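Local coordinates for protein reducing end xylose-releasing exo-oligoxylanase (Paenibacillus barengoltzii G22, PDB 5YXT) that probably hydrolyses xylo-oligosaccharides, releasing xylose from their reducing ends, as a family 8 glycoside hydrolase of xylan breakdown, at residues A110-C113 with R119-N122; E284-I289 with A326-A331; D342-T347 with F364-L369. All blocks are in the same frame, centred on the assembly; numbering follows the deposited sequence.

Interaction 1: residues A110-C113 with R119-N122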
ATOM      1  N   ALA C 110      15.541 -10.294 -42.863  1.00 20.45           N
ATOM      2  CA  ALA C 110      16.215 -11.351 -42.115  1.00 23.67           C
ATOM      3  C   ALA C 110      16.517 -10.862 -40.707  1.00 20.79           C
ATOM      4  O   ALA C 110      17.106  -9.793 -40.522  1.00 19.98           O
ATOM      5  CB  ALA C 110      17.505 -11.778 -42.818  1.00 23.51           C
ATOM      6  N   TRP C 111      16.098 -11.633 -39.709  1.00 20.07           N
ATOM      7  CA  TRP C 111      16.142 -11.107 -38.351  1.00 20.91           C
ATOM      8  C   TRP C 111      17.571 -10.968 -37.838  1.00 24.05           C
ATOM      9  O   TRP C 111      17.835 -10.083 -37.021  1.00 22.09           O
ATOM     10  CB  TRP C 111      15.302 -11.974 -37.407  1.00 22.17           C
ATOM     11  CG  TRP C 111      15.906 -13.305 -37.022  1.00 24.27           C
ATOM     12  CD1 TRP C 111      15.876 -14.458 -37.753  1.00 24.13           C
ATOM     13  CD2 TRP C 111      16.587 -13.626 -35.802  1.00 26.69           C
ATOM     14  NE1 TRP C 111      16.506 -15.468 -37.073  1.00 23.70           N
ATOM     15  CE2 TRP C 111      16.948 -14.986 -35.871  1.00 25.04           C
ATOM     16  CE3 TRP C 111      16.927 -12.899 -34.658  1.00 25.34           C
ATOM     17  CZ2 TRP C 111      17.647 -15.623 -34.854  1.00 28.74           C
ATOM     18  CZ3 TRP C 111      17.619 -13.537 -33.646  1.00 28.12           C
ATOM     19  CH2 TRP C 111      17.969 -14.883 -33.750  1.00 30.57           C
ATOM     20  N   SER C 112      18.514 -11.770 -38.335  1.00 22.03           N
ATOM     21  CA  SER C 112      19.853 -11.828 -37.751  1.00 22.03           C
ATOM     22  C   SER C 112      20.919 -11.759 -38.836  1.00 24.15           C
ATOM     23  O   SER C 112      20.945 -12.599 -39.743  1.00 26.00           O
ATOM     24  CB  SER C 112      20.028 -13.102 -36.924  1.00 25.51           C
ATOM     25  OG  SER C 112      21.386 -13.278 -36.574  1.00 31.42           O
ATOM     26  N   CYS C 113      21.811 -10.781 -38.723  1.00 23.30           N
ATOM     27  CA  CYS C 113      22.950 -10.632 -39.614  1.00 24.57           C
ATOM     28  C   CYS C 113      24.211 -10.407 -38.788  1.00 26.98           C
ATOM     29  O   CYS C 113      24.164  -9.970 -37.633  1.00 24.57           O
ATOM     30  CB  CYS C 113      22.756  -9.466 -40.598  1.00 25.14           C
ATOM     31  SG  CYS C 113      21.456  -9.733 -41.817  1.00 33.59           S
ATOM     32  N   ARG C 119      24.292 -12.625 -44.032  1.00 29.40           N
ATOM     33  CA  ARG C 119      23.088 -13.196 -43.440  1.00 27.33           C
ATOM     34  C   ARG C 119      23.426 -14.309 -42.461  1.00 29.09           C
ATOM     35  O   ARG C 119      24.248 -15.181 -42.745  1.00 27.74           O
ATOM     36  CB  ARG C 119      22.181 -13.761 -44.530  1.00 30.38           C
ATOM     37  CG  ARG C 119      21.655 -12.741 -45.491  1.00 28.36           C
ATOM     38  CD  ARG C 119      20.431 -12.062 -44.929  1.00 28.81           C
ATOM     39  NE  ARG C 119      20.032 -10.963 -45.792  1.00 28.43           N
ATOM     40  CZ  ARG C 119      19.358 -11.119 -46.922  1.00 27.49           C
ATOM     41  NH1 ARG C 119      18.984 -12.330 -47.315  1.00 30.76           N
ATOM     42  NH2 ARG C 119      19.051 -10.062 -47.654  1.00 28.00           N
ATOM     43  N   LEU C 120      22.771 -14.290 -41.308  1.00 29.36           N
ATOM     44  CA  LEU C 120      22.811 -15.399 -40.370  1.00 26.44           C
ATOM     45  C   LEU C 120      21.502 -16.179 -40.361  1.00 28.00           C
ATOM     46  O   LEU C 120      21.386 -17.178 -39.639  1.00 28.37           O
ATOM     47  CB  LEU C 120      23.142 -14.878 -38.963  1.00 28.07           C
ATOM     48  CG  LEU C 120      24.483 -14.139 -38.884  1.00 28.80           C
ATOM     49  CD1 LEU C 120      24.829 -13.730 -37.458  1.00 30.52           C
ATOM     50  CD2 LEU C 120      25.589 -15.017 -39.476  1.00 32.24           C
ATOM     51  N   SER C 121      20.532 -15.770 -41.174  1.00 25.90           N
ATOM     52  CA  SER C 121      19.190 -16.334 -41.140  1.00 25.04           C
ATOM     53  C   SER C 121      18.500 -15.999 -42.451  1.00 25.21           C
ATOM     54  O   SER C 121      18.941 -15.127 -43.200  1.00 23.63           O
ATOM     55  CB  SER C 121      18.387 -15.768 -39.967  1.00 26.00           C
ATOM     56  OG  SER C 121      18.247 -14.365 -40.136  1.00 27.43           O
ATOM     57  N   ASN C 122      17.396 -16.701 -42.717  1.00 23.54           N
ATOM     58  CA  ASN C 122      16.546 -16.360 -43.851  1.00 26.65           C
ATOM     59  C   ASN C 122      15.079 -16.253 -43.444  1.00 24.76           C
ATOM     60  O   ASN C 122      14.189 -16.441 -44.279  1.00 27.36           O
ATOM     61  CB  ASN C 122      16.731 -17.354 -45.004  1.00 24.83           C
ATOM     62  CG  ASN C 122      16.203 -18.737 -44.684  1.00 26.96           C
ATOM     63  OD1 ASN C 122      16.030 -19.099 -43.520  1.00 24.67           O
ATOM     64  ND2 ASN C 122      15.965 -19.528 -45.727  1.00 24.51           N
TER

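Interaction 2: residues E284-I289 with A326-A331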
ATOM      1  N   GLU C 284      -5.193  -2.909 -14.024  1.00 18.85           N
ATOM      2  CA  GLU C 284      -5.183  -4.014 -13.076  1.00 22.28           C
ATOM      3  C   GLU C 284      -3.998  -4.946 -13.323  1.00 19.91           C
ATOM      4  O   GLU C 284      -3.346  -5.393 -12.371  1.00 16.54           O
ATOM      5  CB  GLU C 284      -6.498  -4.785 -13.152  1.00 24.16           C
ATOM      6  CG  GLU C 284      -7.630  -4.134 -12.381  1.00 33.69           C
ATOM      7  CD  GLU C 284      -8.274  -5.090 -11.394  1.00 47.21           C
ATOM      8  OE1 GLU C 284      -7.544  -5.634 -10.530  1.00 44.17           O
ATOM      9  OE2 GLU C 284      -9.507  -5.292 -11.477  1.00 54.73           O
ATOM     10  N   ALA C 285      -3.693  -5.234 -14.595  1.00 16.64           N
ATOM     11  CA  ALA C 285      -2.582  -6.132 -14.897  1.00 16.98           C
ATOM     12  C   ALA C 285      -1.245  -5.520 -14.487  1.00 16.40           C
ATOM     13  O   ALA C 285      -0.391  -6.209 -13.920  1.00 14.70           O
ATOM     14  CB  ALA C 285      -2.578  -6.487 -16.389  1.00 18.04           C
ATOM     15  N   VAL C 286      -1.037  -4.230 -14.770  1.00 18.03           N
ATOM     16  CA  VAL C 286       0.208  -3.590 -14.355  1.00 15.03           C
ATOM     17  C   VAL C 286       0.291  -3.556 -12.835  1.00 16.55           C
ATOM     18  O   VAL C 286       1.363  -3.765 -12.247  1.00 16.33           O
ATOM     19  CB  VAL C 286       0.325  -2.185 -14.975  1.00 18.18           C
ATOM     20  CG1 VAL C 286       1.401  -1.382 -14.279  1.00 17.62           C
ATOM     21  CG2 VAL C 286       0.629  -2.289 -16.481  1.00 14.43           C
ATOM     22  N   GLY C 287      -0.846  -3.330 -12.175  1.00 18.57           N
ATOM     23  CA  GLY C 287      -0.881  -3.422 -10.724  1.00 18.50           C
ATOM     24  C   GLY C 287      -0.391  -4.765 -10.210  1.00 18.44           C
ATOM     25  O   GLY C 287       0.324  -4.835  -9.210  1.00 19.32           O
ATOM     26  N   LYS C 288      -0.756  -5.851 -10.897  1.00 16.64           N
ATOM     27  CA  LYS C 288      -0.342  -7.175 -10.443  1.00 17.66           C
ATOM     28  C   LYS C 288       1.152  -7.392 -10.643  1.00 17.91           C
ATOM     29  O   LYS C 288       1.820  -7.984  -9.783  1.00 14.69           O
ATOM     30  CB  LYS C 288      -1.141  -8.259 -11.170  1.00 18.24           C
ATOM     31  CG  LYS C 288      -2.568  -8.408 -10.663  1.00 20.72           C
ATOM     32  CD  LYS C 288      -3.424  -9.179 -11.636  1.00 23.94           C
ATOM     33  CE  LYS C 288      -4.891  -9.006 -11.304  1.00 28.98           C
ATOM     34  NZ  LYS C 288      -5.686 -10.013 -12.029  1.00 32.72           N
ATOM     35  N   ILE C 289       1.686  -6.948 -11.786  1.00 17.69           N
ATOM     36  CA  ILE C 289       3.109  -7.124 -12.066  1.00 15.78           C
ATOM     37  C   ILE C 289       3.945  -6.322 -11.080  1.00 14.37           C
ATOM     38  O   ILE C 289       4.921  -6.827 -10.514  1.00 15.24           O
ATOM     39  CB  ILE C 289       3.418  -6.737 -13.525  1.00 16.31           C
ATOM     40  CG1 ILE C 289       2.602  -7.621 -14.477  1.00 17.33           C
ATOM     41  CG2 ILE C 289       4.920  -6.867 -13.818  1.00 15.74           C
ATOM     42  CD1 ILE C 289       2.548  -7.121 -15.917  1.00 18.88           C
ATOM     43  N   ALA C 326       9.062   0.107 -14.615  1.00 13.59           N
ATOM     44  CA  ALA C 326       8.912   1.545 -14.439  1.00 14.12           C
ATOM     45  C   ALA C 326       8.045   2.152 -15.536  1.00 13.04           C
ATOM     46  O   ALA C 326       7.175   2.984 -15.259  1.00 14.49           O
ATOM     47  CB  ALA C 326      10.291   2.208 -14.409  1.00 13.72           C
ATOM     48  N   MET C 327       8.282   1.768 -16.794  1.00 12.27           N
ATOM     49  CA  MET C 327       7.468   2.291 -17.892  1.00 12.52           C
ATOM     50  C   MET C 327       6.000   1.928 -17.714  1.00 14.41           C
ATOM     51  O   MET C 327       5.112   2.702 -18.097  1.00 14.94           O
ATOM     52  CB  MET C 327       8.005   1.765 -19.226  1.00 13.72           C
ATOM     53  CG  MET C 327       7.320   2.338 -20.454  1.00 17.07           C
ATOM     54  SD  MET C 327       8.315   1.968 -21.894  1.00 18.73           S
ATOM     55  CE  MET C 327       7.070   2.000 -23.201  1.00 18.09           C
ATOM     56  N   ALA C 328       5.727   0.774 -17.098  1.00 13.66           N
ATOM     57  CA  ALA C 328       4.353   0.356 -16.839  1.00 12.64           C
ATOM     58  C   ALA C 328       3.604   1.308 -15.908  1.00 14.81           C
ATOM     59  O   ALA C 328       2.365   1.319 -15.921  1.00 14.76           O
ATOM     60  CB  ALA C 328       4.346  -1.047 -16.252  1.00 13.01           C
ATOM     61  N   SER C 329       4.319   2.130 -15.135  1.00 13.87           N
ATOM     62  CA  SER C 329       3.658   3.076 -14.236  1.00 15.53           C
ATOM     63  C   SER C 329       2.779   4.083 -14.972  1.00 16.75           C
ATOM     64  O   SER C 329       1.940   4.733 -14.339  1.00 17.01           O
ATOM     65  CB  SER C 329       4.707   3.809 -13.395  1.00 15.13           C
ATOM     66  OG  SER C 329       5.234   2.953 -12.385  1.00 16.80           O
ATOM     67  N   LEU C 330       2.954   4.239 -16.285  1.00 14.71           N
ATOM     68  CA  LEU C 330       1.995   5.006 -17.077  1.00 17.23           C
ATOM     69  C   LEU C 330       0.577   4.448 -16.961  1.00 19.70           C
ATOM     70  O   LEU C 330      -0.389   5.176 -17.196  1.00 19.08           O
ATOM     71  CB  LEU C 330       2.429   5.032 -18.544  1.00 12.89           C
ATOM     72  CG  LEU C 330       3.615   5.930 -18.916  1.00 14.98           C
ATOM     73  CD1 LEU C 330       3.923   5.768 -20.381  1.00 16.30           C
ATOM     74  CD2 LEU C 330       3.326   7.404 -18.593  1.00 17.54           C
ATOM     75  N   ALA C 331       0.425   3.180 -16.588  1.00 17.46           N
ATOM     76  CA  ALA C 331      -0.895   2.591 -16.378  1.00 18.81           C
ATOM     77  C   ALA C 331      -1.177   2.280 -14.908  1.00 21.04           C
ATOM     78  O   ALA C 331      -2.051   1.461 -14.608  1.00 21.07           O
ATOM     79  CB  ALA C 331      -1.045   1.323 -17.225  1.00 18.10           C
TER

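Interaction 3: residues D342-T347 with F364-L369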
ATOM      1  N   ASP C 342      11.130   5.213  -9.029  1.00 16.36           N
ATOM      2  CA  ASP C 342      12.303   5.671  -8.279  1.00 17.96           C
ATOM      3  C   ASP C 342      13.467   4.697  -8.397  1.00 19.58           C
ATOM      4  O   ASP C 342      14.630   5.119  -8.470  1.00 20.48           O
ATOM      5  CB  ASP C 342      11.986   5.886  -6.801  1.00 21.35           C
ATOM      6  CG  ASP C 342      13.048   6.723  -6.114  1.00 23.99           C
ATOM      7  OD1 ASP C 342      13.211   7.895  -6.529  1.00 22.32           O
ATOM      8  OD2 ASP C 342      13.744   6.214  -5.199  1.00 24.11           O
ATOM      9  N   LEU C 343      13.189   3.397  -8.373  1.00 16.42           N
ATOM     10  CA  LEU C 343      14.256   2.438  -8.622  1.00 19.22           C
ATOM     11  C   LEU C 343      14.889   2.682  -9.988  1.00 16.99           C
ATOM     12  O   LEU C 343      16.113   2.777 -10.112  1.00 15.35           O
ATOM     13  CB  LEU C 343      13.718   1.012  -8.515  1.00 17.75           C
ATOM     14  CG  LEU C 343      14.681  -0.136  -8.811  1.00 21.70           C
ATOM     15  CD1 LEU C 343      15.770  -0.237  -7.763  1.00 25.64           C
ATOM     16  CD2 LEU C 343      13.873  -1.442  -8.876  1.00 31.73           C
ATOM     17  N   PHE C 344      14.061   2.834 -11.020  1.00 14.95           N
ATOM     18  CA  PHE C 344      14.595   3.084 -12.356  1.00 14.96           C
ATOM     19  C   PHE C 344      15.379   4.388 -12.410  1.00 17.06           C
ATOM     20  O   PHE C 344      16.454   4.452 -13.021  1.00 18.27           O
ATOM     21  CB  PHE C 344      13.453   3.107 -13.371  1.00 15.67           C
ATOM     22  CG  PHE C 344      13.863   3.614 -14.720  1.00 18.83           C
ATOM     23  CD1 PHE C 344      14.733   2.875 -15.517  1.00 17.92           C
ATOM     24  CD2 PHE C 344      13.387   4.832 -15.189  1.00 16.93           C
ATOM     25  CE1 PHE C 344      15.124   3.353 -16.782  1.00 21.87           C
ATOM     26  CE2 PHE C 344      13.771   5.318 -16.449  1.00 18.96           C
ATOM     27  CZ  PHE C 344      14.641   4.581 -17.237  1.00 19.94           C
ATOM     28  N   TRP C 345      14.850   5.449 -11.788  1.00 16.15           N
ATOM     29  CA  TRP C 345      15.553   6.729 -11.804  1.00 19.66           C
ATOM     30  C   TRP C 345      16.948   6.587 -11.204  1.00 19.62           C
ATOM     31  O   TRP C 345      17.902   7.224 -11.671  1.00 19.80           O
ATOM     32  CB  TRP C 345      14.743   7.795 -11.053  1.00 17.99           C
ATOM     33  CG  TRP C 345      15.428   9.133 -10.981  1.00 20.28           C
ATOM     34  CD1 TRP C 345      16.093   9.656  -9.906  1.00 23.19           C
ATOM     35  CD2 TRP C 345      15.511  10.116 -12.019  1.00 21.64           C
ATOM     36  NE1 TRP C 345      16.598  10.891 -10.221  1.00 22.91           N
ATOM     37  CE2 TRP C 345      16.251  11.202 -11.507  1.00 22.44           C
ATOM     38  CE3 TRP C 345      15.039  10.181 -13.332  1.00 21.56           C
ATOM     39  CZ2 TRP C 345      16.533  12.332 -12.262  1.00 24.68           C
ATOM     40  CZ3 TRP C 345      15.323  11.308 -14.084  1.00 22.56           C
ATOM     41  CH2 TRP C 345      16.059  12.369 -13.545  1.00 25.60           C
ATOM     42  N   ASN C 346      17.090   5.740 -10.186  1.00 18.51           N
ATOM     43  CA  ASN C 346      18.368   5.562  -9.507  1.00 20.72           C
ATOM     44  C   ASN C 346      19.185   4.396 -10.063  1.00 22.55           C
ATOM     45  O   ASN C 346      20.090   3.904  -9.379  1.00 23.27           O
ATOM     46  CB  ASN C 346      18.139   5.414  -8.004  1.00 21.27           C
ATOM     47  CG  ASN C 346      17.699   6.721  -7.375  1.00 22.62           C
ATOM     48  OD1 ASN C 346      18.517   7.603  -7.136  1.00 29.21           O
ATOM     49  ND2 ASN C 346      16.398   6.870  -7.145  1.00 21.30           N
ATOM     50  N   THR C 347      18.910   3.977 -11.298  1.00 20.40           N
ATOM     51  CA  THR C 347      19.612   2.862 -11.934  1.00 19.81           C
ATOM     52  C   THR C 347      20.362   3.399 -13.138  1.00 20.77           C
ATOM     53  O   THR C 347      19.731   3.998 -14.022  1.00 19.81           O
ATOM     54  CB  THR C 347      18.639   1.769 -12.362  1.00 16.47           C
ATOM     55  OG1 THR C 347      17.965   1.257 -11.214  1.00 20.26           O
ATOM     56  CG2 THR C 347      19.383   0.600 -13.063  1.00 19.22           C
ATOM     57  N   PHE C 364      13.771   3.398 -23.894  1.00 12.62           N
ATOM     58  CA  PHE C 364      12.332   3.432 -24.145  1.00 15.16           C
ATOM     59  C   PHE C 364      11.582   3.915 -22.911  1.00 14.87           C
ATOM     60  O   PHE C 364      10.693   4.768 -23.005  1.00 15.32           O
ATOM     61  CB  PHE C 364      11.820   2.051 -24.553  1.00 15.99           C
ATOM     62  CG  PHE C 364      11.977   1.741 -26.019  1.00 19.72           C
ATOM     63  CD1 PHE C 364      11.882   2.740 -26.974  1.00 17.38           C
ATOM     64  CD2 PHE C 364      12.188   0.429 -26.440  1.00 21.37           C
ATOM     65  CE1 PHE C 364      12.019   2.453 -28.319  1.00 17.64           C
ATOM     66  CE2 PHE C 364      12.312   0.123 -27.793  1.00 19.58           C
ATOM     67  CZ  PHE C 364      12.231   1.133 -28.736  1.00 20.38           C
ATOM     68  N   ALA C 365      11.926   3.363 -21.741  1.00 13.47           N
ATOM     69  CA  ALA C 365      11.265   3.757 -20.503  1.00 13.23           C
ATOM     70  C   ALA C 365      11.481   5.234 -20.210  1.00 13.87           C
ATOM     71  O   ALA C 365      10.543   5.947 -19.835  1.00 14.40           O
ATOM     72  CB  ALA C 365      11.774   2.902 -19.337  1.00 11.95           C
ATOM     73  N   LEU C 366      12.718   5.711 -20.375  1.00 15.62           N
ATOM     74  CA  LEU C 366      13.017   7.113 -20.085  1.00 14.77           C
ATOM     75  C   LEU C 366      12.277   8.043 -21.037  1.00 15.57           C
ATOM     76  O   LEU C 366      11.765   9.088 -20.620  1.00 15.84           O
ATOM     77  CB  LEU C 366      14.526   7.349 -20.167  1.00 16.54           C
ATOM     78  CG  LEU C 366      15.072   8.712 -19.725  1.00 20.70           C
ATOM     79  CD1 LEU C 366      14.454   9.132 -18.389  1.00 20.87           C
ATOM     80  CD2 LEU C 366      16.617   8.655 -19.653  1.00 20.57           C
ATOM     81  N   LEU C 367      12.229   7.694 -22.326  1.00 15.14           N
ATOM     82  CA  LEU C 367      11.422   8.467 -23.272  1.00 17.43           C
ATOM     83  C   LEU C 367       9.954   8.491 -22.861  1.00 16.51           C
ATOM     84  O   LEU C 367       9.309   9.546 -22.871  1.00 15.29           O
ATOM     85  CB  LEU C 367      11.564   7.890 -24.681  1.00 15.41           C
ATOM     86  CG  LEU C 367      12.858   8.213 -25.425  1.00 16.92           C
ATOM     87  CD1 LEU C 367      12.929   7.346 -26.665  1.00 17.03           C
ATOM     88  CD2 LEU C 367      12.894   9.697 -25.798  1.00 16.72           C
ATOM     89  N   ALA C 368       9.400   7.324 -22.525  1.00 13.11           N
ATOM     90  CA  ALA C 368       7.981   7.258 -22.195  1.00 14.00           C
ATOM     91  C   ALA C 368       7.686   7.990 -20.894  1.00 14.39           C
ATOM     92  O   ALA C 368       6.693   8.717 -20.803  1.00 15.92           O
ATOM     93  CB  ALA C 368       7.520   5.803 -22.110  1.00 15.47           C
ATOM     94  N   LEU C 369       8.553   7.841 -19.889  1.00 15.72           N
ATOM     95  CA  LEU C 369       8.281   8.425 -18.579  1.00 15.26           C
ATOM     96  C   LEU C 369       8.548   9.922 -18.535  1.00 17.87           C
ATOM     97  O   LEU C 369       8.150  10.576 -17.567  1.00 20.01           O
ATOM     98  CB  LEU C 369       9.122   7.736 -17.500  1.00 14.56           C
ATOM     99  CG  LEU C 369       8.720   6.294 -17.195  1.00 15.30           C
ATOM    100  CD1 LEU C 369       9.792   5.606 -16.348  1.00 15.61           C
ATOM    101  CD2 LEU C 369       7.358   6.253 -16.513  1.00 14.05           C
TER

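Interaction 1: residues A110-C113 with R119-N122
Ser121 and Ser112 carry the polar part of this contact. The backbone N of Ser112 donates to Ser121 OG at 3.2 Å, with an N-H...O angle of 151°, so a side-chain hydroxyl, not a backbone carbonyl, accepts from this N-H. Serine suits the position because its hydroxyl is short: with OG lying between the backbone N and the carbonyl carbon (chi1 62°), it is within hydrogen-bonding distance of Ser112 N. The second bond is purely backbone, from Leu120 N to Ser112 O at 2.9 Å. Next to it Cys113 and Arg119 form a single beta bridge, their CA atoms 4.6 Å apart.

Packing contacts complete the interface. Trp111 brings the pyrrole side of its indole up to Ser121, CD1 lying 3.4 Å from OG; within its own segment Ser112 CB lies over one face of the same ring. Leu120 lays its side chain along the strand, its CD1 3.6 Å from Cys113 C and its CB 3.4 Å from Ser112 OG; that hydroxyl is hydrogen-bonded to Asp65. Arg119, bent at chi2 (-84°), folds its methylene CD against Ala110 CB at 3.6 Å, and Cys113 SG lies at the edge of its guanidinium. Small Ala110 leaves room for this arm, whose NE donates to Tyr97 O.

Strand 112-113 is an outermost strand of the small antiparallel sheet, joined to strand 65-67 through Cys113 and Val66. On its other flank the chain returns after a five-residue connection, making an irregular hairpin-like turn that leads towards helix 126-143.

Interaction 2: residues E284-I289 with A326-A331
In the largely helical body of this family 8 glycoside hydrolase, helix 281-294 packs against the chain where helix 318-327 gives way to a 3-10 turn, and Val286 carries the contact. Its two methyl groups both face the partner chain. CG1 lies 3.6 Å from Ala328 CB and 3.3 Å from the Ala328 carbonyl O, while CG2 is 4.0 Å from Ala331 CB. The branch is set by chi1 (165°), which holds CG1 opposite the backbone N and leaves CG2 on the N side, so CG1 meets Ala328 while CG2 touches both Ala328 and Ala331. A beta-branched valine suits this place: both methyls branch at CB, next to the backbone, and give two contact points without a long side chain.

Alanine is equally apt on the other side. Ala328 and Ala331 both direct their CB atoms at Val286, and their small size lets the backbones come near, with the CA atoms of Val286 and Ala328 6.2 Å apart. The 3-10 turn at 329-330 brings these two alanines, three apart in sequence, round to the same side. Ala331 N donates to Ala328 O at 2.8 Å, and this same carbonyl oxygen is the one that Val286 CG1 meets. No hydrogen bond crosses between the segments, and all three touching residues are buried.

Helix 263-276 lies beside both partners, with Leu269 against Val286, Ala266 against Ala328 and Trp273 against Ala331. Ala326 packs on Phe344 of helix 335-345, and Met327 and Leu330 on Ala368 of helix 355-369, while Ser329 OG is hydrogen-bonded to Gln290 of helix 281-294 and to Ala337 O.

Interaction 3: residues D342-T347 with F364-L369
Two helical segments face each other at a distance set by an aromatic ring: the nearest CA atoms, those of Phe344 and Ala365, are 8.8 Å apart. Segment 364-369 is helical throughout, whereas helix 335-345 ends within the other segment and Asn346 leaves the helical conformation. Asn346 ND2 turns back to Asp342 O at 2.8 Å, reaching it from the opposite face to Asn346 N, so two donors grip one carbonyl. Thr347 OG1 donates to Leu343 O at 2.6 Å from above the carbonyl plane, a second side-chain bond back to the last turn.

Phe344 spans the gap. With CG opposite the backbone N (chi1 169°), its ring extends towards the partner helix. Ala365 CB sits over one face, 3.9 Å from CZ; alanine is small enough to admit the ring. Leu366 offers its CB, 4.0 Å from CZ, and Leu369 one methyl, CD1, 3.9 Å from CD2, its side chain crossing that of Phe344 at a slant. The ring also meets Tyr362.

Leu366 continues onto helix 24-40, and Phe344 onto helix 318-327. The arrangement is that of neighbouring helices packed through a buried hydrophobic layer, consistent with the (alpha/alpha)6 barrel of family 8 glycoside hydrolases.

Interactions 2 and 3 adjoin within the helical body, their centres about 14 Å apart, and both are buried and apolar. Helices 318-327 and 335-345 follow each other in the chain, and the two contacts touch directly: Ala326 packs on Phe344 and Leu369, and Met327 SD lies against the backbone of Phe364 and Ala365. Interaction 2 draws backbones close through small side chains, whereas interaction 3 bridges a wider gap with a ring. Interaction 1 is on the opposite side of the chain's centre, about 34 and 32 Å from them, centre to centre. Partly exposed and lacking regular helix, it relies on backbone and hydroxyl hydrogen bonds as well as packing.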